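Local coordinates for protein HpuA (Kingella denitrificans ATCC 33394, PDB 5EC6) that probably serves as an outer-membrane lipoprotein receptor that binds haemoglobin and so helps the bacterium to take up haem iron, at residues F52-P57 and E70-A75; L19-T24 and D77-D82; T208-T213 and G223-N228. All blocks are in the same frame, centred on the assembly; numbering follows the deposited sequence.

Contact 1: F52-P57 and E70-A75; sequences FTITKP and EILYQA
OE2 of E70 is held by two groups. The ammonium of K56 reaches it tip to tip, a salt bridge with NZ 3.3 Å from OE2, weak as a hydrogen bond, and a water ties it to the carbonyl oxygen of I54. The other carboxylate oxygen, OE1, takes a bond from a second water, 2.7 Å away, which in turn accepts from K56 NZ at 2.8 Å. Lysine and glutamate are therefore joined twice, directly and through solvent. The E70 chain runs extended, CD anti to CA (chi2 -172°), and lays the carboxylate across I54, whose CD1 touches OE1 at 3.6 Å. The backbones meet in a single antiparallel hydrogen-bonded pair: F52 N gives a nearly straight bond to E70 O at 2.9 Å (163°), and E70 N returns one to F52 O. This pair belongs to the hairpin of strands 48-57 and 65-74, the central pair of a four-stranded antiparallel sheet. From it the two segments lead off to opposite ends of the hairpin, I54 pairing on with N68 and L72 with K50, their short axes 109° apart; past F52 and E70 they meet through side chains. L72 crosses the F52 side chain at about a right angle and places CD1 over one face of the ring, 4.0 Å from its centroid, in a CH-pi contact. I29 and A31 of strand 29-31 also pack on F52.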
# COMPACT_ATOMS: atom_id res chain seq x y z
N PHE A 52 -6.82 -4.20 -15.98
CA PHE A 52 -7.66 -4.06 -17.17
C PHE A 52 -6.85 -3.40 -18.28
O PHE A 52 -5.86 -2.70 -18.05
CB PHE A 52 -8.88 -3.18 -16.86
CG PHE A 52 -9.91 -3.88 -16.05
CD1 PHE A 52 -9.81 -3.87 -14.66
CD2 PHE A 52 -10.91 -4.60 -16.66
CE1 PHE A 52 -10.73 -4.50 -13.91
CE2 PHE A 52 -11.84 -5.29 -15.90
CZ PHE A 52 -11.74 -5.23 -14.53
N THR A 53 -7.31 -3.64 -19.51
CA THR A 53 -6.86 -2.87 -20.67
C THR A 53 -8.03 -2.03 -21.11
O THR A 53 -9.10 -2.56 -21.37
CB THR A 53 -6.39 -3.84 -21.76
OG1 THR A 53 -5.29 -4.61 -21.26
CG2 THR A 53 -5.88 -3.08 -23.00
N ILE A 54 -7.84 -0.71 -21.12
CA ILE A 54 -8.93 0.22 -21.27
C ILE A 54 -8.66 1.11 -22.49
O ILE A 54 -7.59 1.75 -22.58
CB ILE A 54 -9.14 1.02 -20.00
CG1 ILE A 54 -9.56 0.03 -18.90
CG2 ILE A 54 -10.18 2.09 -20.20
CD1 ILE A 54 -9.97 0.65 -17.61
N THR A 55 -9.66 1.17 -23.35
CA THR A 55 -9.60 2.00 -24.57
C THR A 55 -10.55 3.17 -24.42
O THR A 55 -11.72 3.01 -24.00
CB THR A 55 -9.89 1.13 -25.79
OG1 THR A 55 -8.94 0.07 -25.89
CG2 THR A 55 -9.79 1.96 -27.08
N LYS A 56 -10.04 4.37 -24.73
CA LYS A 56 -10.80 5.61 -24.55
C LYS A 56 -10.55 6.50 -25.77
O LYS A 56 -9.49 6.45 -26.33
CB LYS A 56 -10.31 6.43 -23.35
CG LYS A 56 -10.21 5.67 -22.05
CD LYS A 56 -9.77 6.57 -20.91
CE LYS A 56 -10.21 6.00 -19.57
NZ LYS A 56 -9.35 6.50 -18.48
N PRO A 57 -11.52 7.34 -26.12
CA PRO A 57 -11.27 8.25 -27.26
C PRO A 57 -10.27 9.34 -26.88
O PRO A 57 -10.27 9.82 -25.75
CB PRO A 57 -12.64 8.89 -27.51
CG PRO A 57 -13.38 8.72 -26.26
CD PRO A 57 -12.90 7.45 -25.62
N GLU A 70 -4.61 -0.35 -16.93
CA GLU A 70 -5.06 0.34 -15.74
C GLU A 70 -5.30 -0.71 -14.66
O GLU A 70 -5.45 -1.90 -14.96
CB GLU A 70 -6.33 1.14 -15.96
CG GLU A 70 -6.13 2.27 -16.98
CD GLU A 70 -7.29 3.22 -17.09
OE1 GLU A 70 -8.09 3.36 -16.15
OE2 GLU A 70 -7.37 3.90 -18.16
N ILE A 71 -5.34 -0.25 -13.41
CA ILE A 71 -5.84 -1.05 -12.29
C ILE A 71 -7.08 -0.39 -11.74
O ILE A 71 -7.07 0.81 -11.51
CB ILE A 71 -4.82 -1.10 -11.13
CG1 ILE A 71 -3.48 -1.69 -11.55
CG2 ILE A 71 -5.45 -1.86 -9.93
CD1 ILE A 71 -3.46 -3.18 -11.74
N LEU A 72 -8.15 -1.17 -11.56
CA LEU A 72 -9.36 -0.73 -10.91
C LEU A 72 -9.49 -1.46 -9.56
O LEU A 72 -8.97 -2.56 -9.42
CB LEU A 72 -10.60 -1.04 -11.76
CG LEU A 72 -10.61 -0.47 -13.18
CD1 LEU A 72 -11.86 -0.93 -13.96
CD2 LEU A 72 -10.50 1.03 -13.09
N TYR A 73 -10.17 -0.81 -8.63
CA TYR A 73 -10.50 -1.40 -7.34
C TYR A 73 -11.89 -2.03 -7.48
O TYR A 73 -12.85 -1.33 -7.78
CB TYR A 73 -10.46 -0.34 -6.23
CG TYR A 73 -11.00 -0.88 -4.93
CD1 TYR A 73 -10.29 -1.80 -4.19
CD2 TYR A 73 -12.25 -0.53 -4.50
CE1 TYR A 73 -10.82 -2.34 -3.02
CE2 TYR A 73 -12.78 -1.07 -3.35
CZ TYR A 73 -12.07 -1.97 -2.62
OH TYR A 73 -12.63 -2.50 -1.46
N GLN A 74 -12.00 -3.33 -7.25
CA GLN A 74 -13.33 -3.99 -7.14
C GLN A 74 -13.74 -4.08 -5.64
O GLN A 74 -13.07 -4.74 -4.83
CB GLN A 74 -13.34 -5.39 -7.76
CG GLN A 74 -14.75 -5.91 -7.87
CD GLN A 74 -14.88 -7.30 -8.42
OE1 GLN A 74 -14.00 -8.13 -8.29
NE2 GLN A 74 -15.99 -7.55 -9.10
N ALA A 75 -14.83 -3.41 -5.31
CA ALA A 75 -15.30 -3.36 -3.94
C ALA A 75 -15.94 -4.70 -3.58
O ALA A 75 -16.23 -5.50 -4.45
CB ALA A 75 -16.26 -2.21 -3.82
O HOH W 1 -6.98 3.84 -20.59
O HOH W 2 -10.47 4.59 -16.69

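Contact 2: L19-T24 and D77-D82; sequences LRAVDT and DGKYYD
T24 has OG1 between its backbone N and carbonyl carbon (chi1 67°), which leaves the methyl CG2 anti to the carbonyl carbon, while Y80 has its CG beside the backbone N (chi1 -69°). With these torsions the two side chains cross at about a right angle, and CG2 sits over one face of the tyrosine ring. The methyl is 3.8 Å from the ring centroid, a CH-pi contact offset toward the rim, with CD1 of Y80 the nearest ring atom at 3.5 Å from CG2. Beside this packing V22 N donates to Y80 O over a short 2.7 Å (161°), tilted well out of the carbonyl plane, and A21 CA leans on the same oxygen at 3.2 Å in a C-H...O contact. The return bond is made by water: one molecule gives to V22 O at 2.7 Å and accepts from Y80 N at 3.0 Å, lying at the edge of the Y80 ring. A second water links R20 O with D82 N in the same way. Segment 19-24, without regular structure, crosses strand 80-81 steeply; that strand is the outermost on its side of the four-stranded antiparallel sheet. Just before the strand, D77 OD1 accepts from K79 N in an Asx turn. Further along, L19 CD2 lies 3.7 Å from Y81 CD1, and the backbone of A21 comes close to the same ring, CA 3.6 Å from CE1. Both segments are tied to D111, whose OD1 is bonded to Y81 OH and whose OD2 takes the N-H of A21.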
# COMPACT_ATOMS: atom_id res chain seq x y z
N LEU A 19 -18.56 9.41 -6.62
CA LEU A 19 -17.85 8.63 -7.59
C LEU A 19 -18.73 7.51 -8.16
O LEU A 19 -19.26 6.67 -7.43
CB LEU A 19 -16.60 8.02 -6.94
CG LEU A 19 -15.65 7.24 -7.86
CD1 LEU A 19 -15.02 8.12 -8.91
CD2 LEU A 19 -14.60 6.51 -7.04
N ARG A 20 -18.88 7.50 -9.48
CA ARG A 20 -19.60 6.44 -10.15
C ARG A 20 -18.74 5.24 -10.52
O ARG A 20 -17.60 5.38 -10.99
CB ARG A 20 -20.30 6.98 -11.42
CG ARG A 20 -21.38 8.01 -11.09
CD ARG A 20 -22.10 8.55 -12.34
NE ARG A 20 -21.16 8.89 -13.40
CZ ARG A 20 -20.39 9.98 -13.45
NH1 ARG A 20 -20.45 10.93 -12.52
NH2 ARG A 20 -19.55 10.15 -14.47
N ALA A 21 -19.34 4.08 -10.39
CA ALA A 21 -18.68 2.83 -10.74
C ALA A 21 -18.31 2.76 -12.19
O ALA A 21 -19.03 3.29 -13.07
CB ALA A 21 -19.52 1.66 -10.38
N VAL A 22 -17.21 2.08 -12.47
CA VAL A 22 -16.81 1.80 -13.85
C VAL A 22 -17.59 0.64 -14.44
O VAL A 22 -17.66 -0.44 -13.86
CB VAL A 22 -15.28 1.54 -13.91
CG1 VAL A 22 -14.83 1.24 -15.34
CG2 VAL A 22 -14.53 2.73 -13.37
N ASP A 23 -18.19 0.82 -15.62
CA ASP A 23 -18.91 -0.31 -16.20
C ASP A 23 -17.97 -1.15 -17.02
O ASP A 23 -17.76 -0.93 -18.21
CB ASP A 23 -20.10 0.17 -17.04
CG ASP A 23 -20.79 -0.95 -17.77
OD1 ASP A 23 -20.56 -2.17 -17.52
OD2 ASP A 23 -21.59 -0.58 -18.64
N THR A 24 -17.43 -2.17 -16.37
CA THR A 24 -16.47 -3.04 -17.01
C THR A 24 -17.08 -3.93 -18.09
O THR A 24 -16.36 -4.55 -18.83
CB THR A 24 -15.74 -3.91 -15.98
OG1 THR A 24 -16.69 -4.81 -15.42
CG2 THR A 24 -15.13 -3.03 -14.89
N ASP A 77 -18.87 -5.33 -2.87
CA ASP A 77 -20.17 -5.45 -3.53
C ASP A 77 -20.09 -5.75 -5.00
O ASP A 77 -21.10 -5.79 -5.68
CB ASP A 77 -21.05 -4.20 -3.24
CG ASP A 77 -20.51 -2.90 -3.86
OD1 ASP A 77 -19.46 -2.95 -4.61
OD2 ASP A 77 -21.12 -1.82 -3.58
N GLY A 78 -18.87 -5.90 -5.53
CA GLY A 78 -18.69 -6.28 -6.91
C GLY A 78 -18.50 -5.07 -7.86
O GLY A 78 -18.16 -5.27 -9.05
N LYS A 79 -18.71 -3.85 -7.36
CA LYS A 79 -18.63 -2.63 -8.23
C LYS A 79 -17.15 -2.26 -8.35
O LYS A 79 -16.40 -2.41 -7.40
CB LYS A 79 -19.40 -1.47 -7.67
CG LYS A 79 -20.92 -1.69 -7.50
CD LYS A 79 -21.57 -1.86 -8.84
CE LYS A 79 -23.11 -1.85 -8.75
NZ LYS A 79 -23.68 -3.06 -8.13
N TYR A 80 -16.77 -1.76 -9.51
CA TYR A 80 -15.40 -1.32 -9.78
C TYR A 80 -15.25 0.19 -9.76
O TYR A 80 -16.13 0.94 -10.24
CB TYR A 80 -14.96 -1.80 -11.15
CG TYR A 80 -14.74 -3.28 -11.32
CD1 TYR A 80 -15.79 -4.13 -11.66
CD2 TYR A 80 -13.50 -3.84 -11.18
CE1 TYR A 80 -15.59 -5.47 -11.82
CE2 TYR A 80 -13.28 -5.16 -11.38
CZ TYR A 80 -14.33 -5.99 -11.72
OH TYR A 80 -14.14 -7.33 -11.91
N TYR A 81 -14.14 0.66 -9.20
CA TYR A 81 -13.85 2.08 -9.06
C TYR A 81 -12.44 2.44 -9.49
O TYR A 81 -11.50 1.67 -9.29
CB TYR A 81 -14.06 2.58 -7.62
CG TYR A 81 -15.51 2.40 -7.18
CD1 TYR A 81 -16.49 3.35 -7.55
CD2 TYR A 81 -15.92 1.25 -6.53
CE1 TYR A 81 -17.83 3.14 -7.23
CE2 TYR A 81 -17.27 1.04 -6.18
CZ TYR A 81 -18.21 1.97 -6.56
OH TYR A 81 -19.51 1.74 -6.18
N ASP A 82 -12.29 3.60 -10.12
CA ASP A 82 -10.93 4.01 -10.44
C ASP A 82 -10.28 4.74 -9.28
O ASP A 82 -10.92 5.20 -8.34
CB ASP A 82 -10.83 4.75 -11.79
CG ASP A 82 -11.92 5.78 -11.98
OD1 ASP A 82 -12.39 6.32 -10.99
OD2 ASP A 82 -12.28 6.02 -13.15
O HOH W 3 -14.83 5.02 -10.64
O HOH W 4 -18.77 -1.60 -11.68

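Contact 3: T208-T213 and G223-N228; sequences TGSFLT and GTIVGN
The flat peptide link between G223 and T224 carries the methyl CD2 of L212 over one face, almost straight above the carbonyl carbon, with CD2 3.9 Å from G223 C. At the margin of this plane, displaced to the same side as the methyl, stands the carbonyl oxygen of F211. It is 3.4 Å from T224 N in a weak, bent hydrogen bond (137°) and 3.3 Å from G223 CA in a C-H...O contact. With no side chain on G223 to stand between them, the backbones close to 4.4 Å between the CA atoms of L212 and G223, a non-hydrogen-bonded antiparallel pair. One step further the strands separate enough to admit a water, which accepts from F211 N at 3.0 Å and donates to T224 O at 2.7 Å. A side chain then takes over from the backbone. S210 places OG beside its own backbone N (chi1 -61°), pointing across to the other segment, and there it accepts the N-H of V226 at 2.9 Å in an almost straight bond (174°). V226 itself turns back over the first segment, its CG2 resting 3.3 Å from G209 O. The side chains of F211 and T224 lie on one face of the hairpin, where F211 packs against E178 and H318. L212 and I225 go to the other face, are buried, and both touch F300 of strand 298-308. The hairpin of strands 208-215 and 220-225 is flanked by strands 174-185 and 235-243, and from the latter antiparallel pairings run on to strand 298-308, which pairs back with 174-185; a ring of strands closed in this way is what defines a beta-barrel.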
# COMPACT_ATOMS: atom_id res chain seq x y z
N THR A 208 8.66 12.50 12.38
CA THR A 208 7.87 11.36 12.86
C THR A 208 7.52 10.48 11.66
O THR A 208 7.23 10.98 10.59
CB THR A 208 6.53 11.79 13.48
OG1 THR A 208 6.67 13.08 14.10
CG2 THR A 208 6.07 10.74 14.48
N GLY A 209 7.61 9.17 11.84
CA GLY A 209 7.30 8.25 10.74
C GLY A 209 7.18 6.84 11.31
O GLY A 209 7.39 6.60 12.52
N SER A 210 6.82 5.90 10.44
CA SER A 210 6.64 4.51 10.82
C SER A 210 7.51 3.66 9.93
O SER A 210 7.58 3.87 8.71
CB SER A 210 5.22 4.08 10.61
OG SER A 210 4.26 4.83 11.41
N PHE A 211 8.20 2.71 10.56
CA PHE A 211 9.15 1.87 9.85
C PHE A 211 8.94 0.39 10.20
O PHE A 211 8.70 0.03 11.35
CB PHE A 211 10.59 2.27 10.19
CG PHE A 211 10.84 3.75 9.91
CD1 PHE A 211 11.10 4.16 8.65
CD2 PHE A 211 10.66 4.69 10.91
CE1 PHE A 211 11.29 5.50 8.35
CE2 PHE A 211 10.83 6.04 10.63
CZ PHE A 211 11.15 6.43 9.35
N LEU A 212 9.00 -0.42 9.15
CA LEU A 212 8.98 -1.88 9.31
C LEU A 212 10.26 -2.44 8.70
O LEU A 212 10.66 -2.05 7.60
CB LEU A 212 7.77 -2.50 8.59
CG LEU A 212 6.39 -1.97 8.98
CD1 LEU A 212 5.32 -2.60 8.11
CD2 LEU A 212 6.11 -2.12 10.45
N THR A 213 10.89 -3.37 9.41
CA THR A 213 12.08 -4.04 8.93
C THR A 213 11.85 -5.54 8.80
O THR A 213 11.30 -6.20 9.72
CB THR A 213 13.27 -3.71 9.83
OG1 THR A 213 13.63 -2.36 9.59
CG2 THR A 213 14.47 -4.58 9.59
N GLY A 223 8.55 -3.73 13.77
CA GLY A 223 8.39 -2.30 13.68
C GLY A 223 7.06 -1.83 14.23
O GLY A 223 6.28 -2.61 14.72
N THR A 224 6.83 -0.51 14.18
CA THR A 224 5.69 0.12 14.79
C THR A 224 5.08 1.14 13.86
O THR A 224 5.78 2.01 13.32
CB THR A 224 6.11 0.83 16.10
OG1 THR A 224 6.58 -0.16 17.03
CG2 THR A 224 4.93 1.57 16.73
N ILE A 225 3.77 1.04 13.72
CA ILE A 225 2.99 2.04 13.03
C ILE A 225 2.54 3.07 14.11
O ILE A 225 1.78 2.72 15.01
CB ILE A 225 1.81 1.44 12.31
CG1 ILE A 225 2.30 0.51 11.19
CG2 ILE A 225 0.96 2.55 11.65
CD1 ILE A 225 1.22 -0.30 10.56
N VAL A 226 3.05 4.29 13.97
CA VAL A 226 2.93 5.32 15.03
C VAL A 226 1.57 6.04 14.99
O VAL A 226 1.20 6.62 13.99
CB VAL A 226 4.08 6.32 14.85
CG1 VAL A 226 4.01 7.42 15.93
CG2 VAL A 226 5.39 5.60 14.96
N GLY A 227 0.88 6.00 16.12
CA GLY A 227 -0.41 6.60 16.28
C GLY A 227 -0.40 8.08 16.66
O GLY A 227 0.66 8.70 16.78
N ASN A 228 -1.63 8.58 16.81
CA ASN A 228 -1.87 10.00 17.17
C ASN A 228 -3.33 10.10 17.57
O ASN A 228 -4.04 9.10 17.69
CB ASN A 228 -1.52 10.90 16.00
CG ASN A 228 -2.23 10.48 14.72
OD1 ASN A 228 -3.43 10.53 14.65
ND2 ASN A 228 -1.45 9.96 13.71
O HOH W 5 8.33 2.91 13.55

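Contacts 1 and 2 are neighbours, their centres 10 Å apart, and share one sheet: strand 65-74 passes through contact 1 and pairs with strand 80-81 of contact 2, where Y73 O and Y81 N are 2.8 Å apart, a probable hydrogen bond. The rings of F52 and Y80 join the two packing clusters, with F52 CZ 3.5 Å from Y80 CE2. Contact 3 belongs to a different group of strands across the chain's centre; its own centre is about 33 Å from either of the others, and its nearest atoms are about 18 Å from contact 1 and 23 Å from contact 2. The structure is the apo form, without haemoglobin.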